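Local coordinates for protein 2-aminomuconate 6-semialdehyde dehydrogenase (Burkholderia cenocepacia, PDB 4U3W) that probably oxidises 2-aminomuconate 6-semialdehyde to 2-aminomuconate with a nicotinamide dinucleotide as electron acceptor, as a member of the aldehyde dehydrogenase family, at residues C192-T206 against G220-G234. Residues are numbered along the deposited sequence; the frame is centred on the assembly and turned at random.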
loop_
_atom_site.group_PDB
_atom_site.type_symbol
_atom_site.label_atom_id
_atom_site.label_comp_id
_atom_site.label_asym_id
_atom_site.label_seq_id
_atom_site.Cartn_x
_atom_site.Cartn_y
_atom_site.Cartn_z
ATOM N N CYS A 192 -10.320 18.304 17.030
ATOM C CA CYS A 192 -10.222 18.807 18.375
ATOM C C CYS A 192 -10.594 17.690 19.365
ATOM O O CYS A 192 -11.217 16.688 19.005
ATOM C CB CYS A 192 -11.159 20.035 18.586
ATOM S SG CYS A 192 -10.608 21.387 17.420
ATOM N N VAL A 193 -10.247 17.884 20.629
ATOM C CA VAL A 193 -10.340 16.811 21.623
ATOM C C VAL A 193 -11.036 17.315 22.926
ATOM O O VAL A 193 -10.733 18.400 23.392
ATOM C CB VAL A 193 -8.909 16.286 21.944
ATOM C CG1 VAL A 193 -8.845 15.569 23.272
ATOM C CG2 VAL A 193 -8.345 15.409 20.774
ATOM N N VAL A 194 -11.913 16.506 23.500
ATOM C CA VAL A 194 -12.420 16.680 24.842
ATOM C C VAL A 194 -12.090 15.380 25.566
ATOM O O VAL A 194 -12.597 14.317 25.193
ATOM C CB VAL A 194 -13.941 16.916 24.889
ATOM C CG1 VAL A 194 -14.444 16.977 26.396
ATOM C CG2 VAL A 194 -14.291 18.198 24.155
ATOM N N ALA A 195 -11.202 15.475 26.555
ATOM C CA ALA A 195 -10.624 14.291 27.145
ATOM C C ALA A 195 -10.872 14.232 28.639
ATOM O O ALA A 195 -10.611 15.187 29.352
ATOM C CB ALA A 195 -9.114 14.243 26.884
ATOM N N LYS A 196 -11.309 13.069 29.100
ATOM C CA LYS A 196 -11.597 12.883 30.523
ATOM C C LYS A 196 -10.753 11.746 31.088
ATOM O O LYS A 196 -11.043 10.593 30.820
ATOM C CB LYS A 196 -13.053 12.533 30.778
ATOM C CG LYS A 196 -13.325 12.586 32.402
ATOM C CD LYS A 196 -14.362 11.668 32.871
ATOM C CE LYS A 196 -13.954 10.276 33.122
ATOM N NZ LYS A 196 -13.342 10.026 34.452
ATOM N N PRO A 197 -9.710 12.072 31.856
ATOM C CA PRO A 197 -8.868 11.002 32.431
ATOM C C PRO A 197 -9.569 10.390 33.619
ATOM O O PRO A 197 -10.589 10.922 34.132
ATOM C CB PRO A 197 -7.605 11.725 32.878
ATOM C CG PRO A 197 -8.146 13.177 33.267
ATOM C CD PRO A 197 -9.287 13.428 32.256
ATOM N N SER A 198 -9.040 9.265 34.066
ATOM C CA SER A 198 -9.643 8.591 35.204
ATOM C C SER A 198 -9.634 9.455 36.466
ATOM O O SER A 198 -8.696 10.224 36.722
ATOM C CB SER A 198 -8.949 7.244 35.495
ATOM O OG SER A 198 -9.500 6.741 36.697
ATOM N N GLU A 199 -10.739 9.366 37.229
ATOM C CA GLU A 199 -10.822 10.088 38.488
ATOM C C GLU A 199 -9.692 9.633 39.446
ATOM O O GLU A 199 -9.300 10.398 40.304
ATOM C CB GLU A 199 -12.209 9.915 39.166
ATOM C CG GLU A 199 -12.576 8.455 39.508
ATOM C CD GLU A 199 -13.285 7.710 38.359
ATOM O OE1 GLU A 199 -13.212 8.129 37.167
ATOM O OE2 GLU A 199 -13.912 6.667 38.645
ATOM N N GLU A 200 -9.150 8.412 39.296
ATOM C CA GLU A 200 -8.048 7.964 40.146
ATOM C C GLU A 200 -6.702 8.602 39.807
ATOM O O GLU A 200 -5.775 8.628 40.667
ATOM C CB GLU A 200 -7.847 6.436 40.034
ATOM C CG GLU A 200 -9.023 5.586 40.536
ATOM C CD GLU A 200 -9.197 5.676 42.060
ATOM O OE1 GLU A 200 -8.284 6.149 42.786
ATOM O OE2 GLU A 200 -10.259 5.258 42.527
ATOM N N THR A 201 -6.561 9.002 38.532
ATOM C CA THR A 201 -5.262 9.455 38.017
ATOM C C THR A 201 -5.357 10.719 37.176
ATOM O O THR A 201 -5.144 10.716 35.933
ATOM C CB THR A 201 -4.552 8.282 37.189
ATOM O OG1 THR A 201 -5.395 7.875 36.101
ATOM C CG2 THR A 201 -4.335 7.059 38.109
ATOM N N PRO A 202 -5.643 11.847 37.853
ATOM C CA PRO A 202 -5.822 13.125 37.170
ATOM C C PRO A 202 -4.529 13.922 36.892
ATOM O O PRO A 202 -4.594 14.880 36.129
ATOM C CB PRO A 202 -6.697 13.915 38.172
ATOM C CG PRO A 202 -6.234 13.386 39.541
ATOM C CD PRO A 202 -6.033 11.911 39.286
ATOM N N SER A 203 -3.423 13.600 37.569
ATOM C CA SER A 203 -2.309 14.561 37.684
ATOM C C SER A 203 -1.483 14.731 36.414
ATOM O O SER A 203 -1.210 15.879 36.009
ATOM C CB SER A 203 -1.360 14.174 38.838
ATOM O OG SER A 203 -2.143 14.090 40.038
ATOM N N SER A 204 -1.045 13.623 35.799
ATOM C CA SER A 204 -0.228 13.759 34.590
ATOM C C SER A 204 -1.030 14.324 33.407
ATOM O O SER A 204 -0.479 15.082 32.578
ATOM C CB SER A 204 0.454 12.422 34.215
ATOM O OG SER A 204 -0.450 11.427 33.740
ATOM N N ALA A 205 -2.317 14.006 33.316
ATOM C CA ALA A 205 -3.142 14.658 32.271
ATOM C C ALA A 205 -3.260 16.186 32.492
ATOM O O ALA A 205 -3.276 16.968 31.537
ATOM C CB ALA A 205 -4.551 14.006 32.228
ATOM N N THR A 206 -3.321 16.617 33.754
ATOM C CA THR A 206 -3.371 18.039 34.035
ATOM C C THR A 206 -2.038 18.711 33.628
ATOM O O THR A 206 -2.051 19.818 33.054
ATOM C CB THR A 206 -3.688 18.339 35.534
ATOM O OG1 THR A 206 -4.881 17.628 35.924
ATOM C CG2 THR A 206 -3.961 19.883 35.740
ATOM N N GLY A 220 -9.502 25.730 22.590
ATOM C CA GLY A 220 -10.544 24.798 22.149
ATOM C C GLY A 220 -10.076 23.555 21.415
ATOM O O GLY A 220 -10.843 22.603 21.247
ATOM N N VAL A 221 -8.814 23.543 20.981
ATOM C CA VAL A 221 -8.312 22.373 20.268
ATOM C C VAL A 221 -8.131 21.188 21.222
ATOM O O VAL A 221 -8.537 20.080 20.899
ATOM C CB VAL A 221 -6.966 22.693 19.507
ATOM C CG1 VAL A 221 -6.327 21.429 18.984
ATOM C CG2 VAL A 221 -7.233 23.699 18.355
ATOM N N PHE A 222 -7.575 21.446 22.409
ATOM C CA PHE A 222 -7.439 20.438 23.428
ATOM C C PHE A 222 -8.180 20.884 24.729
ATOM O O PHE A 222 -7.855 21.921 25.297
ATOM C CB PHE A 222 -5.967 20.176 23.758
ATOM C CG PHE A 222 -5.788 19.225 24.909
ATOM C CD1 PHE A 222 -5.743 17.843 24.680
ATOM C CD2 PHE A 222 -5.640 19.703 26.210
ATOM C CE1 PHE A 222 -5.566 16.940 25.728
ATOM C CE2 PHE A 222 -5.471 18.809 27.261
ATOM C CZ PHE A 222 -5.438 17.436 27.026
ATOM N N ASN A 223 -9.133 20.080 25.185
ATOM C CA ASN A 223 -9.920 20.401 26.400
ATOM C C ASN A 223 -9.847 19.215 27.361
ATOM O O ASN A 223 -9.991 18.074 26.942
ATOM C CB ASN A 223 -11.370 20.723 26.062
ATOM C CG ASN A 223 -11.475 21.744 24.987
ATOM O OD1 ASN A 223 -11.446 22.944 25.241
ATOM N ND2 ASN A 223 -11.567 21.282 23.766
ATOM N N LEU A 224 -9.568 19.510 28.633
ATOM C CA LEU A 224 -9.486 18.508 29.697
ATOM C C LEU A 224 -10.627 18.699 30.680
ATOM O O LEU A 224 -10.840 19.809 31.181
ATOM C CB LEU A 224 -8.161 18.641 30.454
ATOM C CG LEU A 224 -8.009 17.634 31.607
ATOM C CD1 LEU A 224 -7.698 16.280 31.033
ATOM C CD2 LEU A 224 -6.817 18.091 32.423
ATOM N N ILE A 225 -11.409 17.663 30.909
ATOM C CA ILE A 225 -12.469 17.728 31.924
ATOM C C ILE A 225 -12.249 16.630 32.947
ATOM O O ILE A 225 -12.044 15.462 32.564
ATOM C CB ILE A 225 -13.880 17.553 31.330
ATOM C CG1 ILE A 225 -13.853 16.443 30.267
ATOM C CG2 ILE A 225 -14.368 18.861 30.683
ATOM C CD1 ILE A 225 -15.263 15.984 29.838
ATOM N N HIS A 226 -12.287 16.988 34.217
ATOM C CA HIS A 226 -12.134 15.995 35.257
ATOM C C HIS A 226 -13.464 15.527 35.788
ATOM O O HIS A 226 -14.495 16.273 35.750
ATOM C CB HIS A 226 -11.326 16.520 36.432
ATOM C CG HIS A 226 -9.863 16.692 36.130
ATOM N ND1 HIS A 226 -9.012 15.623 35.841
ATOM C CD2 HIS A 226 -9.094 17.807 36.052
ATOM C CE1 HIS A 226 -7.791 16.075 35.671
ATOM N NE2 HIS A 226 -7.804 17.399 35.785
ATOM N N GLY A 227 -13.446 14.305 36.305
ATOM C CA GLY A 227 -14.634 13.807 36.969
ATOM C C GLY A 227 -14.768 12.322 36.940
ATOM O O GLY A 227 -13.863 11.625 36.481
ATOM N N HIS A 228 -15.915 11.852 37.409
ATOM C CA HIS A 228 -16.189 10.439 37.466
ATOM C C HIS A 228 -16.785 9.922 36.163
ATOM O O HIS A 228 -16.792 10.629 35.165
ATOM C CB HIS A 228 -17.089 10.143 38.699
ATOM C CG HIS A 228 -16.318 10.226 39.973
ATOM N ND1 HIS A 228 -15.798 11.420 40.439
ATOM C CD2 HIS A 228 -15.910 9.266 40.850
ATOM C CE1 HIS A 228 -15.146 11.202 41.573
ATOM N NE2 HIS A 228 -15.174 9.902 41.830
ATOM N N GLY A 229 -17.224 8.669 36.158
ATOM C CA GLY A 229 -17.631 8.007 34.914
ATOM C C GLY A 229 -19.150 7.905 34.869
ATOM O O GLY A 229 -19.828 8.795 34.400
ATOM N N GLN A 230 -19.696 6.807 35.371
ATOM C CA GLN A 230 -21.135 6.608 35.353
ATOM C C GLN A 230 -21.897 7.712 36.104
ATOM O O GLN A 230 -21.487 8.158 37.198
ATOM C CB GLN A 230 -21.453 5.249 35.955
ATOM C CG GLN A 230 -22.935 4.925 35.993
ATOM C CD GLN A 230 -23.257 3.640 36.733
ATOM O OE1 GLN A 230 -22.357 2.882 37.052
ATOM N NE2 GLN A 230 -24.545 3.392 37.003
ATOM N N ASN A 231 -22.980 8.175 35.479
ATOM C CA ASN A 231 -23.777 9.321 35.923
ATOM C C ASN A 231 -22.954 10.571 36.269
ATOM O O ASN A 231 -23.307 11.398 37.153
ATOM C CB ASN A 231 -24.670 8.987 37.138
ATOM C CG ASN A 231 -25.718 8.029 36.846
ATOM O OD1 ASN A 231 -26.626 8.266 36.021
ATOM N ND2 ASN A 231 -25.772 6.978 37.742
ATOM N N ALA A 232 -21.827 10.668 35.582
ATOM C CA ALA A 232 -20.906 11.762 35.796
ATOM C C ALA A 232 -20.265 12.201 34.463
ATOM O O ALA A 232 -20.740 11.797 33.387
ATOM C CB ALA A 232 -19.811 11.361 36.850
ATOM N N ALA A 233 -19.217 13.027 34.530
ATOM C CA ALA A 233 -18.613 13.615 33.351
ATOM C C ALA A 233 -18.336 12.608 32.202
ATOM O O ALA A 233 -18.594 12.929 31.052
ATOM C CB ALA A 233 -17.334 14.364 33.749
ATOM N N GLY A 234 -17.874 11.394 32.508
ATOM C CA GLY A 234 -17.593 10.435 31.432
ATOM C C GLY A 234 -18.840 10.069 30.625
ATOM O O GLY A 234 -18.871 10.165 29.368
HETATM O O HOH W 1 -10.659 13.150 36.245
HETATM O O HOH W 2 -16.591 6.830 38.081
#
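Val193 O takes the N-H of Asn223 where strands 192-196 and 222-224 run parallel, Val193 level with Phe222 and Val194 with Asn223, the axes 4.8 Å apart and 15° from parallel. Val193 N donates to Val221 O, Asn223 N to Val193 O, Ala195 N to Asn223 O and Ile225 N to Ala195 O (3.0 Å), donors coming from the two segments in turn. On the opposite face of its carbonyl plane Val193 O also accepts from Asn223 ND2 at 3.0 Å; chi1 of -51° sets CG beside the backbone N, bringing ND2 to that oxygen. ND2 also donates to Gly220 O from above its carbonyl plane, and OD1 accepts from Asn29 N, so both ends of the amide are held.

Apolar contacts divide between the sheet faces. Leu224 CD1 presses on Pro197 CD at a tight 3.5 Å, and its CD2 reaches helix 203-214 at Thr206; on the opposite face, with Val194 and Asn223, Val194 CG1 meets Ile225 CD1 at 3.7 Å. These elements form a beta-alpha-beta unit, strand 192-196, helix 203-214, strand 222-224, within the Rossmann-like nucleotide-binding domain expected of an aldehyde dehydrogenase; on its other side strand 192-196 pairs in parallel with strand 153-169, through Gly164, Ile166 and Ile168.

Polar side chains tie the loops beyond the strands. Lys196, bent at chi3 and chi4 (both 83°), brings NZ to Gly227 O at 2.6 Å and also to Pro197 O, both from above the carbonyl planes, with a salt bridge from NZ to Glu199 OE1 at 3.3 Å, whose hydrogen bond is weak. His226 NE2 donates in its ring plane to Thr206 OG1, while a water links its ND1 to Pro197 O and Gly227 N. Glu199 CB lies 3.9 Å from the His228 ring centroid, almost on the ring normal, a CH-pi contact; His228 ND1 is bonded to Glu55.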